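Local structure of DNA polymerase beta (Leishmania infantum, 4P4M) at residues P93-I98 with A112-D117; Y244-L250 with Y267-D273; Y313-L318 with L349-V354. The protein catalyses template-dependent addition of deoxynucleotides to DNA and probably acts in base excision repair and other DNA repair pathways. All coordinates share one frame; numbering follows the deposited sequence.

Interaction 1: P93-I98 with A112-D117; sequences PKLKAI and AAALFD
The helical segments 93-98 and 112-117 approach to 9.3 Å between axes, with 129° between their directions; Ile98 faces Ala112 where the chains come nearest (CA to CA 5.2 Å) and, about a turn away, Lys94 meets Phe116 where the backbones stand further apart. Phe116 reaches across with CG trans to the backbone nitrogen (chi1 180°) and lays its ring against the opposing helix. Lys94 CB sits almost over the ring centre, 3.3 Å from the Phe116 centroid, a close CH-pi contact. Ala97 CB approaches the same ring obliquely, 3.6 Å from Phe116 CD2. Beyond CB the lysine chain runs out past the ring and bends at chi3 (-58°), which turns its amine to the carboxylate of Asp117. Lys94 NZ meets the syn lone pair of Asp117 OD2 at 2.8 Å, with a weak second bond to OD1. At the other end of the interface Ile98 CG1 packs on Ala112 CB at 4.0 Å, where the small alanine lets the helices close in. Beyond Ile98 lies the hairpin with the sodium ligands Thr102, Val104 and Phe107, and Ile98 O bonds to Thr102 OG1; together these elements form a helix-hairpin-helix motif, the DNA-backbone-binding device of this family. Lys94 thus makes both an apolar and an ionic contact: its CB methylene covers an aromatic face, while its ammonium and the Asp117 carboxylate probably offset each other's charge at the exposed margin.

Interaction 2: Y244-L250 with Y267-D273; sequences YMGMGRL and YKARRVD. With nucleotides of chain B.
Gly246 pairs with Val272, and Gly248 with Arg270, each through two backbone hydrogen bonds; the nearly straight one from Val272 N to Gly246 O spans 2.9 Å. Over Gly246 lies the Tyr244 phenol, its OH 3.4 Å from Gly246 CA. Met247 folds at chi2 and chi3 (-61° and -59°), which lays its CE against Ala269 CB at 3.9 Å. Past the paired residues, Arg249 NH1 gives a bond of 2.8 Å to Tyr267 O in the plane of both groups, while Leu250 CB rests over one face of the Tyr267 ring, 4.0 Å from its centroid. This antiparallel ladder belongs to the palm sheet, in which strand 270-277 also runs parallel to 193-203, carrier of the magnesium ligands Asp196 and Asp198. Asp273 consequently stands beside those two carboxylates. Its OD1 shares a water with Gly246 O and lies 3.4 Å from Met245 CG; its OD2 faces the sugar of DA5 of chain B. Arg271 turns the edge of its guanidinium to OP1 of the same nucleotide. Further out, salt bridges from Arg249 NE to Glu234 and from Arg270 NE to Glu159 position the two arginines.

Interaction 3: Y313-L318 with L349-V354; sequences YGLFKL and LEDKRV. With nucleotides of chain C.
Arg353 brings the edge of its guanidinium to the carbonyl of Tyr313 by keeping CG trans to its own nitrogen (chi1 178°), extending through CD and then bending at chi3 (-60°). There NH1 donates to Tyr313 O at 2.9 Å, in the carbonyl plane and on a lone pair, and NH2 adds a weak bond to the same oxygen, which Ser281 OG also reaches. The guanidinium is held in orientation by Glu350, gripped side-on: Arg353 NE meets Glu350 OE2 at 2.7 Å and Arg353 NH2 meets Glu350 OE1 at 2.9 Å. CE1 of Phe316 lies above the guanidinium centre, but the ring and guanidinium planes stand 63° apart, so the two are not stacked. Leu349 covers one face of the phenyl with CG, 4.1 Å from the Phe316 centroid, and its CD1 reaches Phe316 CG at 3.7 Å. The backbones join on both sides of Phe316, through Val354 N to Leu315 O and Lys317 N to Lys352 O, each 2.9 Å. A type I turn, Glu350 to Arg353, leads the second segment from helix 347-350 into this bridge, within the thumb domain. A water joins Leu315 N, Arg353 NH1 and Val354 O. At the other end of Tyr313, its hydroxyl donates to OP1 of DC4 of chain C at 2.7 Å. One arginine therefore ties the carbonyl of a DNA-binding tyrosine to a carboxylate of the turn, and its positive charge would be expected to keep Glu350 ionised.

In the fold
Along the chain the three contacts follow one another, each closing before the next opens. Interaction 1 lies in the helical region at the start of the modelled chain, interaction 2 in the palm sheet and interaction 3 in the thumb. Centres of interactions 1 and 2 are about 29 Å apart and those of 2 and 3 about 34 Å, the latter pair on opposite sides of the chain's centre; interactions 1 and 3, at about 44 Å, are the most distant. None touches another. Interaction 2 adjoins the magnesium site and chain B, while interaction 3 meets chain C, so palm and thumb contacts address different DNA strands, with interaction 1 beside the sodium-binding hairpin.

Interaction 1: P93-I98 with A112-D117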
loop_
_atom_site.group_PDB
_atom_site.type_symbol
_atom_site.label_atom_id
_atom_site.label_comp_id
_atom_site.label_asym_id
_atom_site.label_seq_id
_atom_site.Cartn_x
_atom_site.Cartn_y
_atom_site.Cartn_z
ATOM N N PRO A 93 -22.770 -23.851 10.829
ATOM C CA PRO A 93 -22.729 -23.858 9.362
ATOM C C PRO A 93 -22.225 -22.540 8.775
ATOM O O PRO A 93 -21.439 -22.552 7.827
ATOM C CB PRO A 93 -24.194 -24.099 8.966
ATOM C CG PRO A 93 -24.996 -23.933 10.231
ATOM C CD PRO A 93 -24.069 -24.324 11.331
ATOM N N LYS A 94 -22.665 -21.421 9.340
ATOM C CA LYS A 94 -22.296 -20.113 8.813
ATOM C C LYS A 94 -20.895 -19.672 9.232
ATOM O O LYS A 94 -20.379 -18.679 8.724
ATOM C CB LYS A 94 -23.325 -19.055 9.218
ATOM C CG LYS A 94 -23.291 -18.670 10.683
ATOM C CD LYS A 94 -24.276 -17.545 10.970
ATOM C CE LYS A 94 -23.980 -16.319 10.116
ATOM N NZ LYS A 94 -24.974 -15.228 10.324
ATOM N N LEU A 95 -20.281 -20.403 10.156
ATOM C CA LEU A 95 -18.914 -20.099 10.570
ATOM C C LEU A 95 -17.909 -20.584 9.535
ATOM O O LEU A 95 -16.921 -19.908 9.251
ATOM C CB LEU A 95 -18.599 -20.713 11.934
ATOM C CG LEU A 95 -19.214 -20.021 13.151
ATOM C CD1 LEU A 95 -18.849 -20.772 14.420
ATOM C CD2 LEU A 95 -18.759 -18.572 13.233
ATOM N N LYS A 96 -18.163 -21.764 8.977
ATOM C CA LYS A 96 -17.333 -22.287 7.900
ATOM C C LYS A 96 -17.509 -21.419 6.659
ATOM O O LYS A 96 -16.557 -21.170 5.922
ATOM C CB LYS A 96 -17.704 -23.739 7.590
ATOM N N ALA A 97 -18.736 -20.961 6.440
ATOM C CA ALA A 97 -19.044 -20.083 5.323
ATOM C C ALA A 97 -18.244 -18.784 5.421
ATOM O O ALA A 97 -17.619 -18.347 4.454
ATOM C CB ALA A 97 -20.535 -19.792 5.279
ATOM N N ILE A 98 -18.262 -18.170 6.598
ATOM C CA ILE A 98 -17.522 -16.936 6.813
ATOM C C ILE A 98 -16.023 -17.134 6.574
ATOM O O ILE A 98 -15.387 -16.335 5.884
ATOM C CB ILE A 98 -17.789 -16.355 8.222
ATOM C CG1 ILE A 98 -19.209 -15.782 8.288
ATOM C CG2 ILE A 98 -16.769 -15.286 8.565
ATOM C CD1 ILE A 98 -19.652 -15.384 9.682
ATOM N N ALA A 112 -19.529 -11.362 4.625
ATOM C CA ALA A 112 -19.683 -12.807 4.483
ATOM C C ALA A 112 -20.971 -13.278 5.164
ATOM O O ALA A 112 -21.710 -14.097 4.616
ATOM C CB ALA A 112 -18.468 -13.528 5.059
ATOM N N ALA A 113 -21.238 -12.745 6.354
ATOM C CA ALA A 113 -22.470 -13.056 7.076
ATOM C C ALA A 113 -23.702 -12.683 6.252
ATOM O O ALA A 113 -24.621 -13.488 6.090
ATOM C CB ALA A 113 -22.491 -12.346 8.416
ATOM N N ALA A 114 -23.715 -11.462 5.725
ATOM C CA ALA A 114 -24.840 -10.993 4.922
ATOM C C ALA A 114 -25.096 -11.902 3.724
ATOM O O ALA A 114 -26.247 -12.181 3.386
ATOM C CB ALA A 114 -24.616 -9.558 4.469
ATOM N N LEU A 115 -24.022 -12.357 3.082
ATOM C CA LEU A 115 -24.131 -13.273 1.950
ATOM C C LEU A 115 -24.812 -14.573 2.356
ATOM O O LEU A 115 -25.652 -15.102 1.630
ATOM C CB LEU A 115 -22.745 -13.590 1.378
ATOM C CG LEU A 115 -22.108 -12.586 0.419
ATOM C CD1 LEU A 115 -20.666 -12.983 0.123
ATOM C CD2 LEU A 115 -22.909 -12.488 -0.863
ATOM N N PHE A 116 -24.424 -15.089 3.517
ATOM C CA PHE A 116 -24.978 -16.330 4.041
ATOM C C PHE A 116 -26.449 -16.159 4.425
ATOM O O PHE A 116 -27.282 -17.017 4.126
ATOM C CB PHE A 116 -24.159 -16.785 5.254
ATOM C CG PHE A 116 -24.647 -18.061 5.878
ATOM C CD1 PHE A 116 -25.669 -18.047 6.814
ATOM C CD2 PHE A 116 -24.073 -19.277 5.541
ATOM C CE1 PHE A 116 -26.118 -19.221 7.394
ATOM C CE2 PHE A 116 -24.516 -20.455 6.119
ATOM C CZ PHE A 116 -25.540 -20.426 7.046
ATOM N N ASP A 117 -26.764 -15.041 5.073
ATOM C CA ASP A 117 -28.098 -14.815 5.625
ATOM C C ASP A 117 -29.117 -14.319 4.599
ATOM O O ASP A 117 -30.288 -14.693 4.651
ATOM C CB ASP A 117 -28.033 -13.850 6.816
ATOM C CG ASP A 117 -27.259 -14.424 7.996
ATOM O OD1 ASP A 117 -27.162 -15.667 8.098
ATOM O OD2 ASP A 117 -26.747 -13.637 8.822
#

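Interaction 2: Y244-L250 with Y267-D273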
loop_
_atom_site.group_PDB
_atom_site.type_symbol
_atom_site.label_atom_id
_atom_site.label_comp_id
_atom_site.label_asym_id
_atom_site.label_seq_id
_atom_site.Cartn_x
_atom_site.Cartn_y
_atom_site.Cartn_z
ATOM N N TYR A 244 -3.641 4.467 -4.189
ATOM C CA TYR A 244 -4.306 3.769 -5.287
ATOM C C TYR A 244 -4.158 2.253 -5.071
ATOM O O TYR A 244 -3.075 1.784 -4.722
ATOM C CB TYR A 244 -3.687 4.151 -6.648
ATOM C CG TYR A 244 -4.191 3.246 -7.762
ATOM C CD1 TYR A 244 -5.376 3.534 -8.440
ATOM C CD2 TYR A 244 -3.506 2.088 -8.103
ATOM C CE1 TYR A 244 -5.850 2.692 -9.437
ATOM C CE2 TYR A 244 -3.977 1.236 -9.099
ATOM C CZ TYR A 244 -5.150 1.548 -9.759
ATOM O OH TYR A 244 -5.619 0.701 -10.747
ATOM N N MET A 245 -5.242 1.501 -5.265
ATOM C CA MET A 245 -5.195 0.036 -5.237
ATOM C C MET A 245 -5.929 -0.502 -6.466
ATOM O O MET A 245 -7.113 -0.211 -6.651
ATOM C CB MET A 245 -5.888 -0.509 -3.977
ATOM C CG MET A 245 -5.226 -0.125 -2.656
ATOM S SD MET A 245 -6.317 -0.398 -1.228
ATOM C CE MET A 245 -6.890 -2.072 -1.515
ATOM N N GLY A 246 -5.236 -1.292 -7.289
ATOM C CA GLY A 246 -5.827 -1.867 -8.488
ATOM C C GLY A 246 -5.109 -3.112 -8.995
ATOM O O GLY A 246 -4.314 -3.721 -8.272
ATOM N N MET A 247 -5.403 -3.497 -10.234
ATOM C CA MET A 247 -4.785 -4.663 -10.859
ATOM C C MET A 247 -3.935 -4.175 -12.028
ATOM O O MET A 247 -4.430 -3.463 -12.910
ATOM C CB MET A 247 -5.847 -5.639 -11.388
ATOM C CG MET A 247 -6.823 -6.182 -10.337
ATOM S SD MET A 247 -6.036 -7.130 -9.009
ATOM C CE MET A 247 -5.254 -8.441 -9.965
ATOM N N GLY A 248 -2.657 -4.542 -12.013
ATOM C CA GLY A 248 -1.730 -4.191 -13.075
ATOM C C GLY A 248 -1.136 -5.427 -13.744
ATOM O O GLY A 248 -0.762 -6.392 -13.079
ATOM N N ARG A 249 -1.048 -5.397 -15.067
ATOM C CA ARG A 249 -0.559 -6.553 -15.831
ATOM C C ARG A 249 0.509 -6.103 -16.822
ATOM O O ARG A 249 0.244 -5.229 -17.652
ATOM C CB ARG A 249 -1.721 -7.192 -16.598
ATOM C CG ARG A 249 -1.379 -8.510 -17.311
ATOM C CD ARG A 249 -2.449 -8.912 -18.340
ATOM N NE ARG A 249 -3.815 -8.998 -17.808
ATOM C CZ ARG A 249 -4.419 -10.117 -17.406
ATOM N NH1 ARG A 249 -3.782 -11.289 -17.423
ATOM N NH2 ARG A 249 -5.672 -10.064 -16.964
ATOM N N LEU A 250 1.710 -6.676 -16.739
ATOM C CA LEU A 250 2.762 -6.361 -17.710
ATOM C C LEU A 250 2.302 -6.745 -19.126
ATOM O O LEU A 250 1.609 -7.742 -19.312
ATOM C CB LEU A 250 4.066 -7.102 -17.367
ATOM C CG LEU A 250 4.807 -6.724 -16.072
ATOM C CD1 LEU A 250 5.729 -7.852 -15.635
ATOM C CD2 LEU A 250 5.597 -5.405 -16.217
ATOM N N TYR A 267 1.254 -12.407 -19.187
ATOM C CA TYR A 267 1.356 -12.296 -17.721
ATOM C C TYR A 267 0.007 -12.284 -17.009
ATOM O O TYR A 267 -1.008 -11.874 -17.582
ATOM C CB TYR A 267 2.126 -11.017 -17.322
ATOM C CG TYR A 267 3.578 -10.999 -17.746
ATOM C CD1 TYR A 267 4.576 -11.493 -16.913
ATOM C CD2 TYR A 267 3.951 -10.479 -18.983
ATOM C CE1 TYR A 267 5.914 -11.473 -17.314
ATOM C CE2 TYR A 267 5.271 -10.456 -19.386
ATOM C CZ TYR A 267 6.247 -10.954 -18.556
ATOM O OH TYR A 267 7.560 -10.920 -18.975
ATOM N N LYS A 268 0.009 -12.724 -15.749
ATOM C CA LYS A 268 -1.148 -12.579 -14.863
ATOM C C LYS A 268 -1.305 -11.117 -14.433
ATOM O O LYS A 268 -0.307 -10.404 -14.271
ATOM C CB LYS A 268 -0.927 -13.408 -13.586
ATOM C CG LYS A 268 -0.861 -14.935 -13.786
ATOM C CD LYS A 268 -0.614 -15.612 -12.429
ATOM C CE LYS A 268 -0.593 -17.137 -12.521
ATOM N NZ LYS A 268 0.667 -17.665 -13.111
ATOM N N ALA A 269 -2.540 -10.680 -14.201
ATOM C CA ALA A 269 -2.757 -9.403 -13.527
ATOM C C ALA A 269 -2.366 -9.517 -12.043
ATOM O O ALA A 269 -2.630 -10.540 -11.407
ATOM C CB ALA A 269 -4.215 -8.948 -13.689
ATOM N N ARG A 270 -1.740 -8.472 -11.500
ATOM C CA ARG A 270 -1.248 -8.475 -10.117
ATOM C C ARG A 270 -1.861 -7.331 -9.318
ATOM O O ARG A 270 -2.192 -6.283 -9.877
ATOM C CB ARG A 270 0.283 -8.288 -10.079
ATOM C CG ARG A 270 1.093 -9.236 -10.970
ATOM C CD ARG A 270 0.809 -10.714 -10.624
ATOM N NE ARG A 270 1.848 -11.620 -11.144
ATOM C CZ ARG A 270 1.949 -12.897 -10.780
ATOM N NH1 ARG A 270 1.072 -13.399 -9.913
ATOM N NH2 ARG A 270 2.920 -13.670 -11.261
ATOM N N ARG A 271 -1.973 -7.514 -8.001
ATOM C CA ARG A 271 -2.359 -6.413 -7.124
ATOM C C ARG A 271 -1.236 -5.383 -7.030
ATOM O O ARG A 271 -0.107 -5.713 -6.654
ATOM C CB ARG A 271 -2.752 -6.912 -5.727
ATOM C CG ARG A 271 -4.070 -7.668 -5.737
ATOM C CD ARG A 271 -4.567 -7.975 -4.318
ATOM N NE ARG A 271 -3.627 -8.799 -3.558
ATOM C CZ ARG A 271 -2.946 -8.373 -2.493
ATOM N NH1 ARG A 271 -3.095 -7.131 -2.046
ATOM N NH2 ARG A 271 -2.114 -9.189 -1.869
ATOM N N VAL A 272 -1.560 -4.146 -7.397
ATOM C CA VAL A 272 -0.605 -3.050 -7.372
ATOM C C VAL A 272 -1.131 -1.952 -6.447
ATOM O O VAL A 272 -2.246 -1.470 -6.628
ATOM C CB VAL A 272 -0.338 -2.496 -8.802
ATOM C CG1 VAL A 272 0.587 -1.254 -8.753
ATOM C CG2 VAL A 272 0.268 -3.593 -9.700
ATOM N N ASP A 273 -0.329 -1.583 -5.444
ATOM C CA ASP A 273 -0.670 -0.505 -4.509
ATOM C C ASP A 273 0.329 0.639 -4.689
ATOM O O ASP A 273 1.537 0.408 -4.650
ATOM C CB ASP A 273 -0.596 -1.010 -3.048
ATOM C CG ASP A 273 -1.694 -2.011 -2.700
ATOM O OD1 ASP A 273 -2.631 -2.224 -3.505
ATOM O OD2 ASP A 273 -1.628 -2.575 -1.588
ATOM P P DA B 5 -4.636 -5.183 0.709
ATOM O OP1 DA B 5 -4.330 -5.338 -0.729
ATOM O OP2 DA B 5 -4.273 -6.268 1.639
ATOM O "O5'" DA B 5 -3.991 -3.809 1.175
ATOM C "C5'" DA B 5 -2.614 -3.628 1.263
ATOM C "C4'" DA B 5 -2.332 -2.178 1.592
ATOM O "O4'" DA B 5 -3.076 -1.786 2.777
ATOM C "C3'" DA B 5 -0.869 -1.947 1.942
ATOM O "O3'" DA B 5 -0.530 -0.564 1.751
ATOM C "C2'" DA B 5 -0.888 -2.381 3.409
ATOM C "C1'" DA B 5 -2.162 -1.682 3.867
ATOM N N9 DA B 5 -2.802 -2.166 5.101
ATOM C C8 DA B 5 -3.596 -3.266 5.282
ATOM N N7 DA B 5 -4.052 -3.400 6.511
ATOM C C5 DA B 5 -3.527 -2.309 7.190
ATOM C C6 DA B 5 -3.628 -1.864 8.530
ATOM N N6 DA B 5 -4.326 -2.497 9.484
ATOM N N1 DA B 5 -2.974 -0.727 8.864
ATOM C C2 DA B 5 -2.276 -0.091 7.915
ATOM N N3 DA B 5 -2.107 -0.416 6.631
ATOM C C4 DA B 5 -2.762 -1.541 6.327
HETATM O O HOH W 1 -4.195 -3.792 -5.296
HETATM O O HOH W 2 2.004 -8.872 -14.632
HETATM O O HOH W 3 0.558 -10.088 -20.636
#

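Interaction 3: Y313-L318 with L349-V354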
loop_
_atom_site.group_PDB
_atom_site.type_symbol
_atom_site.label_atom_id
_atom_site.label_comp_id
_atom_site.label_asym_id
_atom_site.label_seq_id
_atom_site.Cartn_x
_atom_site.Cartn_y
_atom_site.Cartn_z
ATOM N N TYR A 313 4.635 9.189 7.873
ATOM C CA TYR A 313 4.892 10.602 7.613
ATOM C C TYR A 313 6.054 11.175 8.418
ATOM O O TYR A 313 6.663 12.173 8.012
ATOM C CB TYR A 313 3.624 11.423 7.847
ATOM C CG TYR A 313 2.466 10.951 7.001
ATOM C CD1 TYR A 313 2.538 10.999 5.615
ATOM C CD2 TYR A 313 1.300 10.454 7.585
ATOM C CE1 TYR A 313 1.479 10.555 4.824
ATOM C CE2 TYR A 313 0.237 10.015 6.800
ATOM C CZ TYR A 313 0.336 10.078 5.419
ATOM O OH TYR A 313 -0.708 9.661 4.608
ATOM N N GLY A 314 6.373 10.552 9.552
ATOM C CA GLY A 314 7.503 11.046 10.335
ATOM C C GLY A 314 7.666 10.398 11.696
ATOM O O GLY A 314 6.893 9.511 12.067
ATOM N N LEU A 315 8.700 10.833 12.415
ATOM C CA LEU A 315 8.926 10.454 13.810
ATOM C C LEU A 315 8.687 11.713 14.632
ATOM O O LEU A 315 9.374 12.718 14.423
ATOM C CB LEU A 315 10.374 9.956 14.001
ATOM C CG LEU A 315 10.851 9.614 15.423
ATOM C CD1 LEU A 315 10.072 8.415 16.005
ATOM C CD2 LEU A 315 12.356 9.337 15.453
ATOM N N PHE A 316 7.710 11.679 15.547
ATOM C CA PHE A 316 7.272 12.899 16.245
ATOM C C PHE A 316 7.435 12.754 17.762
ATOM O O PHE A 316 6.962 11.785 18.346
ATOM C CB PHE A 316 5.799 13.212 15.898
ATOM C CG PHE A 316 5.539 13.326 14.418
ATOM C CD1 PHE A 316 5.760 14.526 13.755
ATOM C CD2 PHE A 316 5.100 12.223 13.688
ATOM C CE1 PHE A 316 5.541 14.629 12.378
ATOM C CE2 PHE A 316 4.876 12.311 12.317
ATOM C CZ PHE A 316 5.094 13.516 11.657
ATOM N N LYS A 317 8.116 13.712 18.389
ATOM C CA LYS A 317 8.398 13.634 19.820
ATOM C C LYS A 317 7.287 14.315 20.605
ATOM O O LYS A 317 7.201 15.543 20.630
ATOM C CB LYS A 317 9.757 14.278 20.145
ATOM C CG LYS A 317 10.277 13.967 21.576
ATOM C CD LYS A 317 11.685 14.547 21.761
ATOM C CE LYS A 317 12.197 14.359 23.183
ATOM N NZ LYS A 317 12.311 12.938 23.548
ATOM N N LEU A 318 6.441 13.507 21.242
ATOM C CA LEU A 318 5.241 14.017 21.904
ATOM C C LEU A 318 5.513 14.482 23.330
ATOM O O LEU A 318 4.841 15.386 23.826
ATOM C CB LEU A 318 4.125 12.963 21.900
ATOM C CG LEU A 318 3.709 12.376 20.539
ATOM C CD1 LEU A 318 2.551 11.398 20.694
ATOM C CD2 LEU A 318 3.347 13.479 19.545
ATOM N N LEU A 349 1.482 19.160 15.130
ATOM C CA LEU A 349 2.219 17.897 15.080
ATOM C C LEU A 349 3.551 18.057 14.336
ATOM O O LEU A 349 4.591 17.535 14.759
ATOM C CB LEU A 349 1.346 16.818 14.437
ATOM C CG LEU A 349 1.912 15.402 14.306
ATOM C CD1 LEU A 349 2.397 14.873 15.667
ATOM C CD2 LEU A 349 0.859 14.459 13.712
ATOM N N GLU A 350 3.533 18.802 13.237
ATOM C CA GLU A 350 4.763 19.061 12.489
ATOM C C GLU A 350 5.842 19.684 13.380
ATOM O O GLU A 350 7.026 19.376 13.234
ATOM C CB GLU A 350 4.473 19.932 11.253
ATOM C CG GLU A 350 5.679 20.216 10.357
ATOM C CD GLU A 350 6.292 18.966 9.718
ATOM O OE1 GLU A 350 5.553 18.015 9.358
ATOM O OE2 GLU A 350 7.531 18.947 9.563
ATOM N N ASP A 351 5.435 20.540 14.318
ATOM C CA ASP A 351 6.374 21.168 15.249
ATOM C C ASP A 351 7.127 20.144 16.107
ATOM O O ASP A 351 8.203 20.443 16.642
ATOM C CB ASP A 351 5.654 22.153 16.181
ATOM C CG ASP A 351 5.223 23.426 15.478
ATOM O OD1 ASP A 351 5.815 23.772 14.433
ATOM O OD2 ASP A 351 4.290 24.089 15.983
ATOM N N LYS A 352 6.551 18.954 16.252
ATOM C CA LYS A 352 7.152 17.886 17.064
ATOM C C LYS A 352 8.108 16.990 16.276
ATOM O O LYS A 352 8.727 16.088 16.847
ATOM C CB LYS A 352 6.065 16.994 17.674
ATOM C CG LYS A 352 4.968 17.735 18.444
ATOM C CD LYS A 352 5.500 18.340 19.720
ATOM C CE LYS A 352 4.365 18.750 20.654
ATOM N NZ LYS A 352 3.674 19.969 20.164
ATOM N N ARG A 353 8.228 17.227 14.970
ATOM C CA ARG A 353 9.005 16.331 14.114
ATOM C C ARG A 353 10.485 16.276 14.495
ATOM O O ARG A 353 11.130 17.309 14.691
ATOM C CB ARG A 353 8.891 16.726 12.628
ATOM C CG ARG A 353 9.752 15.826 11.696
ATOM C CD ARG A 353 9.797 16.333 10.229
ATOM N NE ARG A 353 8.463 16.376 9.627
ATOM C CZ ARG A 353 7.872 15.344 9.032
ATOM N NH1 ARG A 353 8.496 14.174 8.951
ATOM N NH2 ARG A 353 6.654 15.480 8.519
ATOM N N VAL A 354 11.016 15.061 14.595
ATOM C CA VAL A 354 12.460 14.863 14.625
ATOM C C VAL A 354 12.868 14.503 13.201
ATOM O O VAL A 354 12.530 13.420 12.700
ATOM C CB VAL A 354 12.874 13.723 15.576
ATOM C CG1 VAL A 354 14.373 13.405 15.423
ATOM C CG2 VAL A 354 12.530 14.082 17.016
ATOM P P DC C 4 -3.900 8.788 6.359
ATOM O OP1 DC C 4 -3.125 9.866 5.705
ATOM O OP2 DC C 4 -4.969 9.123 7.330
ATOM O "O5'" DC C 4 -4.569 7.881 5.225
ATOM C "C5'" DC C 4 -3.762 7.262 4.219
ATOM C "C4'" DC C 4 -4.632 6.676 3.121
ATOM O "O4'" DC C 4 -5.243 5.454 3.627
ATOM C "C3'" DC C 4 -5.764 7.568 2.618
ATOM O "O3'" DC C 4 -5.795 7.381 1.199
ATOM C "C2'" DC C 4 -6.999 7.028 3.352
ATOM C "C1'" DC C 4 -6.649 5.550 3.588
ATOM N N1 DC C 4 -7.152 4.980 4.892
ATOM C C2 DC C 4 -7.773 3.729 4.871
ATOM O O2 DC C 4 -7.889 3.151 3.782
ATOM N N3 DC C 4 -8.237 3.189 6.030
ATOM C C4 DC C 4 -8.085 3.856 7.177
ATOM N N4 DC C 4 -8.559 3.273 8.292
ATOM C C5 DC C 4 -7.456 5.142 7.225
ATOM C C6 DC C 4 -7.000 5.664 6.072
HETATM O O HOH W 4 10.459 12.561 10.913
#